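Local structure of type III CBASS phage resistance system CD-NTase-associated protein Cap8 (Pseudomonas aeruginosa, 6P8P) at residues A[17-21]-A[47-52]; A[27-32]-A[90-96]; A[36-40]-A[96-102]; A[58-62]-A[102-106]. The protein probably acts as a HORMA domain regulator of a bacterial cGAS-like nucleotidyltransferase in a type III CBASS system that defends the cell against bacteriophage. The protein carries 2 engineered substitutions. All coordinates share one frame; numbering follows the deposited sequence. Where two conformers were deposited one is given.

Contact 1 of 4, residues A[17-21]-A[47-52]; sequences ALQTW and AASLIA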
loop_
_atom_site.group_PDB
_atom_site.type_symbol
_atom_site.label_atom_id
_atom_site.label_comp_id
_atom_site.label_asym_id
_atom_site.label_seq_id
_atom_site.Cartn_x
_atom_site.Cartn_y
_atom_site.Cartn_z
ATOM N N ALA A 17 8.289 0.337 -7.817
ATOM C CA ALA A 17 8.112 1.053 -6.548
ATOM C C ALA A 17 8.537 0.217 -5.349
ATOM O O ALA A 17 9.064 0.757 -4.351
ATOM C CB ALA A 17 6.658 1.508 -6.404
ATOM N N LEU A 18 8.331 -1.093 -5.411
ATOM C CA LEU A 18 8.755 -1.927 -4.291
ATOM C C LEU A 18 10.274 -2.120 -4.286
ATOM O O LEU A 18 10.909 -2.132 -3.222
ATOM C CB LEU A 18 8.023 -3.271 -4.345
ATOM C CG LEU A 18 8.396 -4.277 -3.263
ATOM C CD1 LEU A 18 7.137 -5.065 -2.791
ATOM C CD2 LEU A 18 9.412 -5.264 -3.785
ATOM N N GLN A 19 10.883 -2.281 -5.466
ATOM C CA GLN A 19 12.337 -2.361 -5.516
ATOM C C GLN A 19 12.970 -1.085 -4.986
ATOM O O GLN A 19 14.034 -1.133 -4.367
ATOM C CB GLN A 19 12.811 -2.621 -6.949
ATOM C CG GLN A 19 12.407 -3.962 -7.493
ATOM C CD GLN A 19 12.700 -4.107 -8.962
ATOM O OE1 GLN A 19 12.522 -3.158 -9.737
ATOM N NE2 GLN A 19 13.136 -5.311 -9.374
ATOM N N THR A 20 12.332 0.056 -5.236
ATOM C CA THR A 20 12.813 1.332 -4.725
ATOM C C THR A 20 12.752 1.348 -3.205
ATOM O O THR A 20 13.730 1.666 -2.532
ATOM C CB THR A 20 11.960 2.469 -5.289
ATOM O OG1 THR A 20 11.943 2.435 -6.737
ATOM C CG2 THR A 20 12.500 3.836 -4.802
ATOM N N TRP A 21 11.617 0.942 -2.631
ATOM C CA TRP A 21 11.544 0.901 -1.164
ATOM C C TRP A 21 12.569 -0.052 -0.572
ATOM O O TRP A 21 13.225 0.276 0.422
ATOM C CB TRP A 21 10.154 0.482 -0.720
ATOM C CG TRP A 21 9.947 0.461 0.749
ATOM C CD1 TRP A 21 9.621 -0.627 1.494
ATOM C CD2 TRP A 21 10.061 1.563 1.654
ATOM N NE1 TRP A 21 9.475 -0.257 2.825
ATOM C CE2 TRP A 21 9.768 1.080 2.943
ATOM C CE3 TRP A 21 10.358 2.925 1.494
ATOM C CZ2 TRP A 21 9.733 1.903 4.055
ATOM C CZ3 TRP A 21 10.360 3.749 2.619
ATOM C CH2 TRP A 21 10.052 3.229 3.884
ATOM N N ALA A 47 4.361 2.272 1.595
ATOM C CA ALA A 47 5.482 3.058 1.103
ATOM C C ALA A 47 5.632 2.930 -0.404
ATOM O O ALA A 47 5.836 3.932 -1.109
ATOM C CB ALA A 47 6.755 2.612 1.814
ATOM N N ALA A 48 5.513 1.702 -0.921
ATOM C CA ALA A 48 5.544 1.505 -2.363
ATOM C C ALA A 48 4.392 2.221 -3.047
ATOM O O ALA A 48 4.548 2.755 -4.146
ATOM C CB ALA A 48 5.540 0.006 -2.674
ATOM N N SER A 49 3.214 2.231 -2.434
ATOM C CA SER A 49 2.102 2.962 -3.029
ATOM C C SER A 49 2.441 4.430 -3.223
ATOM O O SER A 49 2.155 5.011 -4.277
ATOM C CB SER A 49 0.858 2.822 -2.135
ATOM O OG SER A 49 -0.260 3.575 -2.621
ATOM N N LEU A 50 3.055 5.033 -2.213
ATOM C CA LEU A 50 3.409 6.445 -2.278
ATOM C C LEU A 50 4.499 6.695 -3.312
ATOM O O LEU A 50 4.485 7.713 -4.004
ATOM C CB LEU A 50 3.872 6.923 -0.895
ATOM C CG LEU A 50 2.813 6.913 0.196
ATOM C CD1 LEU A 50 3.470 7.126 1.564
ATOM C CD2 LEU A 50 1.746 7.940 -0.080
ATOM N N ILE A 51 5.482 5.801 -3.394
ATOM C CA ILE A 51 6.508 5.917 -4.423
ATOM C C ILE A 51 5.893 5.812 -5.808
ATOM O O ILE A 51 6.251 6.568 -6.719
ATOM C CB ILE A 51 7.598 4.855 -4.198
ATOM C CG1 ILE A 51 8.360 5.183 -2.926
ATOM C CG2 ILE A 51 8.510 4.765 -5.401
ATOM C CD1 ILE A 51 9.205 4.025 -2.407
ATOM N N ALA A 52 4.961 4.880 -5.993
ATOM C CA ALA A 52 4.317 4.742 -7.292
ATOM C C ALA A 52 3.564 6.011 -7.673
ATOM O O ALA A 52 3.391 6.296 -8.863
ATOM C CB ALA A 52 3.368 3.526 -7.283
#
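The indole of W21 has the methyl group of A47 on one face. A47 CB lies 3.4 Å from the centroid of the six-membered ring of W21, 11° from the ring normal, so this is a CH-pi contact placed squarely over the ring. I51 CD1 approaches the same indole obliquely and packs on W21 CB at 4.0 Å. The indole reaches A47 because W21 CG stands anti to the backbone N, with chi1 -178°. Its NE1 donates to L40 O on helix 35-42.

A17 is the other close point. Its methyl CB sits 3.3 Å from A48 O and is flanked by I51 CG2 at 3.9 Å from A17 CB and A52 CB at 4.0 Å from A17 CB. T20 CG2 adds a looser touch on the two methyl ends of I51, while T20 OG1 is hydrogen-bonded to D16 and S11.

The axes of segments 17-21 and 47-52 come within 8.3 Å, and their N-to-C directions are 117° apart. A17, A47, A48 and A52 each bring a single methyl to the interface, consistent with this close approach. W113 of the second subunit also packs on A17, A48 and A52. The interface between helices 17-29 and 44-52 is thus held by apolar packing and one CH-pi contact, and the indole N-H is satisfied by a third helix.

Contact 2 of 4, residues A[27-32]-A[90-96]; sequences LLTQGK and VLGFEPL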
loop_
_atom_site.group_PDB
_atom_site.type_symbol
_atom_site.label_atom_id
_atom_site.label_comp_id
_atom_site.label_asym_id
_atom_site.label_seq_id
_atom_site.Cartn_x
_atom_site.Cartn_y
_atom_site.Cartn_z
ATOM N N LEU A 27 19.512 1.012 2.570
ATOM C CA LEU A 27 20.283 2.201 2.902
ATOM C C LEU A 27 20.161 2.544 4.381
ATOM O O LEU A 27 21.155 2.871 5.048
ATOM C CB LEU A 27 19.800 3.371 2.064
ATOM C CG LEU A 27 20.587 4.664 2.269
ATOM C CD1 LEU A 27 21.827 4.688 1.385
ATOM C CD2 LEU A 27 19.691 5.871 2.012
ATOM N N LEU A 28 18.952 2.437 4.922
ATOM C CA LEU A 28 18.700 2.907 6.277
ATOM C C LEU A 28 18.994 1.890 7.358
ATOM O O LEU A 28 19.178 2.296 8.510
ATOM C CB LEU A 28 17.258 3.363 6.406
ATOM C CG LEU A 28 16.874 4.598 5.612
ATOM C CD1 LEU A 28 15.365 4.857 5.679
ATOM C CD2 LEU A 28 17.641 5.814 6.103
ATOM N N THR A 29 19.053 0.596 7.028
ATOM C CA THR A 29 19.241 -0.433 8.042
ATOM C C THR A 29 20.573 -1.133 7.937
ATOM O O THR A 29 21.017 -1.715 8.930
ATOM C CB THR A 29 18.132 -1.491 7.988
ATOM O OG1 THR A 29 18.141 -2.159 6.725
ATOM C CG2 THR A 29 16.768 -0.849 8.235
ATOM N N GLN A 30 21.203 -1.110 6.767
ATOM C CA GLN A 30 22.622 -1.473 6.634
ATOM C C GLN A 30 22.863 -2.912 7.080
ATOM O O GLN A 30 23.818 -3.212 7.788
ATOM C CB GLN A 30 23.511 -0.498 7.412
ATOM C CG GLN A 30 23.452 0.940 6.896
ATOM C CD GLN A 30 24.180 1.930 7.772
ATOM O OE1 GLN A 30 24.355 1.709 8.976
ATOM N NE2 GLN A 30 24.603 3.047 7.175
ATOM N N GLY A 31 21.963 -3.802 6.689
ATOM C CA GLY A 31 22.116 -5.205 6.976
ATOM C C GLY A 31 21.765 -5.645 8.376
ATOM O O GLY A 31 21.993 -6.810 8.708
ATOM N N LYS A 32 21.214 -4.777 9.211
ATOM C CA LYS A 32 20.914 -5.147 10.590
ATOM C C LYS A 32 19.503 -5.718 10.691
ATOM O O LYS A 32 18.533 -5.042 10.353
ATOM C CB LYS A 32 21.038 -3.950 11.522
ATOM C CG LYS A 32 22.420 -3.389 11.622
ATOM C CD LYS A 32 22.449 -2.294 12.653
ATOM C CE LYS A 32 23.692 -1.445 12.495
ATOM N NZ LYS A 32 23.490 -0.121 13.128
ATOM N N VAL A 90 26.342 4.804 0.260
ATOM C CA VAL A 90 26.143 4.356 1.632
ATOM C C VAL A 90 26.284 5.527 2.592
ATOM O O VAL A 90 27.089 6.440 2.390
ATOM C CB VAL A 90 27.137 3.235 1.976
ATOM C CG1 VAL A 90 27.005 2.809 3.421
ATOM C CG2 VAL A 90 26.933 2.046 1.046
ATOM N N LEU A 91 25.497 5.494 3.651
ATOM C CA LEU A 91 25.509 6.546 4.652
ATOM C C LEU A 91 26.623 6.283 5.657
ATOM O O LEU A 91 26.827 5.140 6.085
ATOM C CB LEU A 91 24.149 6.602 5.371
ATOM C CG LEU A 91 23.012 7.130 4.497
ATOM C CD1 LEU A 91 21.669 6.836 5.169
ATOM C CD2 LEU A 91 23.114 8.606 4.220
ATOM N N GLY A 92 27.324 7.353 6.044
ATOM C CA GLY A 92 28.450 7.231 6.952
ATOM C C GLY A 92 28.089 7.343 8.424
ATOM O O GLY A 92 28.834 7.955 9.197
ATOM N N PHE A 93 26.957 6.747 8.816
ATOM C CA PHE A 93 26.452 6.739 10.183
ATOM C C PHE A 93 25.313 5.725 10.236
ATOM O O PHE A 93 24.831 5.259 9.199
ATOM C CB PHE A 93 25.961 8.121 10.616
ATOM C CG PHE A 93 24.919 8.712 9.705
ATOM C CD1 PHE A 93 25.277 9.429 8.587
ATOM C CD2 PHE A 93 23.560 8.535 9.977
ATOM C CE1 PHE A 93 24.320 9.959 7.733
ATOM C CE2 PHE A 93 22.603 9.067 9.131
ATOM C CZ PHE A 93 22.977 9.780 8.010
ATOM N N GLU A 94 24.887 5.380 11.463
ATOM C CA GLU A 94 23.752 4.476 11.669
ATOM C C GLU A 94 22.452 5.274 11.541
ATOM O O GLU A 94 22.099 6.029 12.454
ATOM C CB GLU A 94 23.836 3.792 13.037
ATOM C CG GLU A 94 22.646 2.868 13.340
ATOM C CD GLU A 94 22.727 2.188 14.706
ATOM O OE1 GLU A 94 23.794 2.258 15.351
ATOM O OE2 GLU A 94 21.731 1.560 15.127
ATOM N N PRO A 95 21.720 5.157 10.428
ATOM C CA PRO A 95 20.709 6.172 10.109
ATOM C C PRO A 95 19.434 6.081 10.953
ATOM O O PRO A 95 18.637 7.029 10.944
ATOM C CB PRO A 95 20.411 5.904 8.629
ATOM C CG PRO A 95 21.513 5.053 8.121
ATOM C CD PRO A 95 21.949 4.234 9.296
ATOM N N LEU A 96 19.198 4.978 11.652
ATOM C CA LEU A 96 18.046 4.866 12.543
ATOM C C LEU A 96 18.473 4.639 13.996
ATOM O O LEU A 96 17.752 4.042 14.787
ATOM C CB LEU A 96 17.113 3.757 12.074
ATOM C CG LEU A 96 16.521 3.935 10.668
ATOM C CD1 LEU A 96 15.608 2.766 10.328
ATOM C CD2 LEU A 96 15.773 5.236 10.509
HETATM O O HOH W 1 23.675 3.082 4.215
HETATM O O HOH W 2 19.984 2.063 11.239
#
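L28 and P95 form the centre of this contact, where the C-terminal end of helix 17-29 packs on the loop between helix 77-82 and strand 101-106. L28 CD2 packs on P95 CB at 3.7 Å, the leucine crossing the proline ring at a slant. L27 lies beside them and meets L91 at about a right angle, with L27 CG 3.8 Å from L91 CD1. L27 has CG anti to the backbone N, chi1 -177°, and its branched end comes nearer the loop. L96 CD1 touches L28 CB more loosely. I72 of strand 69-75 packs on both L27 and L28.

Toward the surface the contact becomes polar. A type I' turn from T29 to K32 takes the chain out of the helix, and Q30 lies in it with positive phi. Its extended side chain brings the amide over to the loop. Q30 NE2 donates to F93 O at 3.0 Å. The N-H...O angle is 144°, and the donor is tilted 29° from the carbonyl plane. The other end of the amide, Q30 OE1, rests 3.5 Å from P95 CD.

Two waters bridge the backbones. One accepts from Q30 NE2 and L91 N and donates to L27 O at 2.7 Å. The other donates to L28 O and accepts from L96 N. At the exposed end K32 NZ and E94 OE2 form a salt bridge, but the position of NZ is doubtful.

Water thus serves L27 O and L28 O near the helix end, while T29 O takes K32 N in the turn. Leucine and proline packing, a glutamine bond to F93 O and water bridges join loop to helix.

Contact 3 of 4, residues A[36-40]-A[96-102]; sequences ARSEL and LKGDWGM. Engineered in segment 96-102: M102 (natural residue Val).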
loop_
_atom_site.group_PDB
_atom_site.type_symbol
_atom_site.label_atom_id
_atom_site.label_comp_id
_atom_site.label_asym_id
_atom_site.label_seq_id
_atom_site.Cartn_x
_atom_site.Cartn_y
_atom_site.Cartn_z
ATOM N N ALA A 36 13.707 -2.170 13.746
ATOM C CA ALA A 36 13.606 -1.079 12.772
ATOM C C ALA A 36 13.412 -1.619 11.353
ATOM O O ALA A 36 12.514 -1.184 10.613
ATOM C CB ALA A 36 14.845 -0.183 12.852
ATOM N N ARG A 37 14.252 -2.572 10.946
ATOM C CA ARG A 37 14.126 -3.104 9.599
ATOM C C ARG A 37 12.796 -3.812 9.432
ATOM O O ARG A 37 12.151 -3.699 8.378
ATOM C CB ARG A 37 15.246 -4.075 9.258
ATOM C CG ARG A 37 15.224 -4.517 7.815
ATOM C CD ARG A 37 16.496 -5.231 7.386
ATOM N NE ARG A 37 16.490 -6.617 7.804
ATOM C CZ ARG A 37 17.505 -7.463 7.637
ATOM N NH1 ARG A 37 18.634 -7.046 7.070
ATOM N NH2 ARG A 37 17.389 -8.722 8.041
ATOM N N SER A 38 12.365 -4.540 10.471
ATOM C CA SER A 38 11.067 -5.212 10.405
ATOM C C SER A 38 9.938 -4.217 10.225
ATOM O O SER A 38 8.992 -4.474 9.467
ATOM C CB SER A 38 10.837 -6.047 11.669
ATOM O OG SER A 38 11.705 -7.176 11.675
ATOM N N GLU A 39 9.992 -3.085 10.937
ATOM C CA GLU A 39 8.926 -2.103 10.794
ATOM C C GLU A 39 8.934 -1.470 9.405
ATOM O O GLU A 39 7.872 -1.284 8.804
ATOM C CB GLU A 39 9.023 -1.015 11.850
ATOM C CG GLU A 39 8.449 -1.417 13.203
ATOM C CD GLU A 39 8.392 -0.271 14.211
ATOM O OE1 GLU A 39 8.161 0.896 13.831
ATOM O OE2 GLU A 39 8.574 -0.543 15.414
ATOM N N LEU A 40 10.110 -1.119 8.897
ATOM C CA LEU A 40 10.184 -0.564 7.544
ATOM C C LEU A 40 9.647 -1.548 6.509
ATOM O O LEU A 40 8.922 -1.158 5.582
ATOM C CB LEU A 40 11.620 -0.171 7.217
ATOM C CG LEU A 40 12.039 1.243 7.631
ATOM C CD1 LEU A 40 11.992 1.475 9.081
ATOM C CD2 LEU A 40 13.493 1.430 7.111
ATOM N N LEU A 96 19.198 4.978 11.652
ATOM C CA LEU A 96 18.046 4.866 12.543
ATOM C C LEU A 96 18.473 4.639 13.996
ATOM O O LEU A 96 17.752 4.042 14.787
ATOM C CB LEU A 96 17.113 3.757 12.074
ATOM C CG LEU A 96 16.521 3.935 10.668
ATOM C CD1 LEU A 96 15.608 2.766 10.328
ATOM C CD2 LEU A 96 15.773 5.236 10.509
ATOM N N LYS A 97 19.624 5.168 14.369
ATOM C CA LYS A 97 20.144 4.973 15.717
ATOM C C LYS A 97 19.193 5.530 16.767
ATOM O O LYS A 97 18.680 6.648 16.633
ATOM C CB LYS A 97 21.508 5.645 15.821
ATOM C CG LYS A 97 22.237 5.353 17.132
ATOM C CD LYS A 97 23.603 6.034 17.079
ATOM C CE LYS A 97 24.518 5.491 18.167
ATOM N NZ LYS A 97 23.860 5.550 19.490
ATOM N N GLY A 98 18.954 4.741 17.813
ATOM C CA GLY A 98 18.266 5.280 18.975
ATOM C C GLY A 98 16.799 5.514 18.714
ATOM O O GLY A 98 16.111 4.685 18.120
ATOM N N ASP A 99 16.320 6.678 19.156
ATOM C CA ASP A 99 14.910 7.070 19.069
ATOM C C ASP A 99 14.651 7.586 17.654
ATOM O O ASP A 99 14.695 8.782 17.364
ATOM C CB ASP A 99 14.581 8.118 20.120
ATOM C CG ASP A 99 13.145 8.568 20.059
ATOM O OD1 ASP A 99 12.313 7.839 19.505
ATOM O OD2 ASP A 99 12.849 9.660 20.567
ATOM N N TRP A 100 14.385 6.655 16.754
ATOM C CA TRP A 100 14.320 6.968 15.336
ATOM C C TRP A 100 12.889 7.225 14.897
ATOM O O TRP A 100 11.922 6.842 15.563
ATOM C CB TRP A 100 14.928 5.828 14.509
ATOM C CG TRP A 100 14.180 4.532 14.567
ATOM C CD1 TRP A 100 14.359 3.511 15.467
ATOM C CD2 TRP A 100 13.138 4.102 13.673
ATOM N NE1 TRP A 100 13.499 2.479 15.187
ATOM C CE2 TRP A 100 12.723 2.826 14.102
ATOM C CE3 TRP A 100 12.502 4.682 12.569
ATOM C CZ2 TRP A 100 11.729 2.114 13.448
ATOM C CZ3 TRP A 100 11.503 3.975 11.933
ATOM C CH2 TRP A 100 11.125 2.712 12.371
ATOM N N GLY A 101 12.765 7.897 13.755
ATOM C CA GLY A 101 11.469 8.090 13.137
ATOM C C GLY A 101 11.646 8.245 11.650
ATOM O O GLY A 101 12.753 8.442 11.141
ATOM N N MET A 102 10.532 8.138 10.933
ATOM C CA MET A 102 10.521 8.330 9.494
ATOM C C MET A 102 9.245 9.049 9.094
ATOM O O MET A 102 8.158 8.717 9.578
ATOM C CB MET A 102 10.615 7.004 8.733
ATOM C CG MET A 102 11.965 6.380 8.735
ATOM S SD MET A 102 12.016 5.005 7.612
ATOM C CE MET A 102 11.705 5.819 6.034
#
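Apolar packing makes up most of this contact, and the indole of W100 is its broadest surface. A36 CB lies over one face of W100, 3.4 Å above the plane and displaced toward the rim. L96 CD1, of the same segment as W100, lies over that same face, farther from the plane. L40 CD1 comes obliquely to W100 CH2 at 3.6 Å, the two side chains sliding past each other in opposite directions. W100 CG sits between the backbone N and the carbonyl carbon, chi1 66°, which turns the indole back toward helix 35-42.

Leucine meets leucine tip to tip, with L40 CD1 4.0 Å from L96 CD1. L96 CD1 also touches A36 CB at the same distance.

Sulfur contributes a further contact. M102 is an engineered residue, valine in the natural sequence. In the conformer given, its SD lies 3.8 Å from L40 CG, and the methionine and leucine cross at about a right angle.

E39 brushes the indole: its OE1 lies 3.8 Å from W100 CH2, with the carboxylate and ring planes 48° apart. The polar partner of this oxygen is S122 OG. R124 makes a cation-pi contact with W100, hydrogen-bonds W100 O and forms a salt bridge with D99 OD1.

Helix 35-42 thus packs on the loop before strand 101-106 and on the strand's first residues. Strand 125-129 lies alongside, where I125 touches L40 and W100. This joins helix, loop and sheet edge-on in an alpha/beta domain, in a protein identified as a HORMA domain.

Contact 4 of 4, residues A[58-62]-A[102-106]; sequences SAPIV and MSLPC. Engineered in segment 102-106: M102 (natural residue Val).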
loop_
_atom_site.group_PDB
_atom_site.type_symbol
_atom_site.label_atom_id
_atom_site.label_comp_id
_atom_site.label_asym_id
_atom_site.label_seq_id
_atom_site.Cartn_x
_atom_site.Cartn_y
_atom_site.Cartn_z
ATOM N N SER A 58 9.468 15.515 -5.039
ATOM C CA SER A 58 9.772 16.884 -4.642
ATOM C C SER A 58 9.668 17.118 -3.144
ATOM O O SER A 58 9.874 18.247 -2.695
ATOM C CB SER A 58 8.863 17.877 -5.376
ATOM O OG SER A 58 9.068 17.767 -6.770
ATOM N N ALA A 59 9.357 16.091 -2.362
ATOM C CA ALA A 59 9.228 16.166 -0.936
ATOM C C ALA A 59 9.939 14.904 -0.450
ATOM O O ALA A 59 9.572 13.807 -0.868
ATOM C CB ALA A 59 7.787 16.188 -0.453
ATOM N N PRO A 60 10.915 15.012 0.444
ATOM C CA PRO A 60 11.724 13.825 0.778
ATOM C C PRO A 60 11.066 12.898 1.797
ATOM O O PRO A 60 10.265 13.304 2.630
ATOM C CB PRO A 60 13.022 14.428 1.337
ATOM C CG PRO A 60 12.568 15.757 1.944
ATOM C CD PRO A 60 11.456 16.256 1.043
ATOM N N ILE A 61 11.412 11.619 1.688
ATOM C CA ILE A 61 11.329 10.704 2.819
ATOM C C ILE A 61 12.386 11.125 3.831
ATOM O O ILE A 61 13.552 11.324 3.474
ATOM C CB ILE A 61 11.554 9.257 2.352
ATOM C CG1 ILE A 61 10.433 8.826 1.430
ATOM C CG2 ILE A 61 11.690 8.365 3.578
ATOM C CD1 ILE A 61 10.771 7.614 0.565
ATOM N N VAL A 62 11.980 11.367 5.074
ATOM C CA VAL A 62 12.914 11.886 6.075
ATOM C C VAL A 62 13.068 10.920 7.224
ATOM O O VAL A 62 12.098 10.634 7.930
ATOM C CB VAL A 62 12.489 13.256 6.612
ATOM C CG1 VAL A 62 13.538 13.759 7.600
ATOM C CG2 VAL A 62 12.299 14.238 5.470
ATOM N N MET A 102 10.532 8.138 10.933
ATOM C CA MET A 102 10.521 8.330 9.494
ATOM C C MET A 102 9.245 9.049 9.094
ATOM O O MET A 102 8.158 8.717 9.578
ATOM C CB MET A 102 10.615 7.004 8.733
ATOM C CG MET A 102 11.965 6.380 8.735
ATOM S SD MET A 102 12.016 5.005 7.612
ATOM C CE MET A 102 11.705 5.819 6.034
ATOM N N SER A 103 9.383 10.027 8.202
ATOM C CA SER A 103 8.255 10.825 7.734
ATOM C C SER A 103 8.139 10.654 6.232
ATOM O O SER A 103 9.028 11.069 5.486
ATOM C CB SER A 103 8.409 12.302 8.094
ATOM O OG SER A 103 7.316 13.008 7.535
ATOM N N LEU A 104 7.062 10.031 5.805
ATOM C CA LEU A 104 6.811 9.767 4.401
ATOM C C LEU A 104 5.942 10.853 3.794
ATOM O O LEU A 104 4.866 11.168 4.345
ATOM C CB LEU A 104 6.106 8.421 4.248
ATOM C CG LEU A 104 6.697 7.192 4.940
ATOM C CD1 LEU A 104 5.909 5.951 4.568
ATOM C CD2 LEU A 104 8.157 6.999 4.561
ATOM N N PRO A 105 6.331 11.386 2.636
ATOM C CA PRO A 105 5.484 12.358 1.946
ATOM C C PRO A 105 4.270 11.673 1.344
ATOM O O PRO A 105 4.349 10.562 0.814
ATOM C CB PRO A 105 6.415 12.955 0.868
ATOM C CG PRO A 105 7.317 11.766 0.519
ATOM C CD PRO A 105 7.522 11.028 1.850
ATOM N N CYS A 106 3.151 12.381 1.398
ATOM C CA CYS A 106 1.900 11.829 0.946
ATOM C C CYS A 106 0.952 12.905 0.452
ATOM O O CYS A 106 0.797 13.925 1.121
ATOM C CB CYS A 106 1.260 11.060 2.106
ATOM S SG CYS A 106 -0.379 10.328 1.760
#
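V62 and S103 are an antiparallel hydrogen-bonded pair, the chains running 173° apart, with V62 N to S103 O at 3.0 Å (168° at the hydrogen) and S103 N to V62 O at 2.8 Å.

I61 packs on three partners. Its two branches go different ways. CG2 stands anti to the backbone N and meets the CE methyl of the engineered M102 at 3.5 Å, in one of that residue's two conformers. The same I61 CG2 lies alongside L104 CD2 at 3.9 Å, and these two side chains point the same way. The other branch, I61 CG1, touches P105 CD at 3.7 Å. I24 of helix 17-29 also packs on I61.

The proline covers the end of the pairing. P105 CG lies 3.3 Å from A59 O, and P105 CB packs on the methyl of A59. P105 has no N-H to donate; past the bridge its ring packs on A59 and I61.

V62 and S103 point to the same face of the sheet, where both touch I134. S103 OG and P60 O are each hydrogen-bonded to R128. The two bridging carbonyls also take weaker C-H contacts: M102 CA lies 3.2 Å from V62 O, and I61 CA is near S103 O. Each of these oxygens thus receives one N-H and one C-H.

Strand 101-106 also pairs with strand 125-129 on its other edge. The contact joins two neighbouring strands inside the five-stranded mixed sheet of this HORMA domain protein.

How the contacts relate
Contact 1 closes before contact 4 opens; every other pair interleaves along the chain. Contacts 1 and 2 both use helix 17-29, with centres 19 Å apart and no touch between them. Contacts 2 and 3 share L96, and their centres are 10 Å apart. Contacts 3 and 4 share M102 and strand 101-106. That strand brings the helix packing of contact 3 into the sheet of contact 4. Contacts 1 and 3 meet at W21 and L40. In one conformer the engineered M102 also reaches W21 of contact 1 and L28 of contact 2. Together the contacts tie three consecutive helices, a long loop and two neighbouring inner strands into one compact domain.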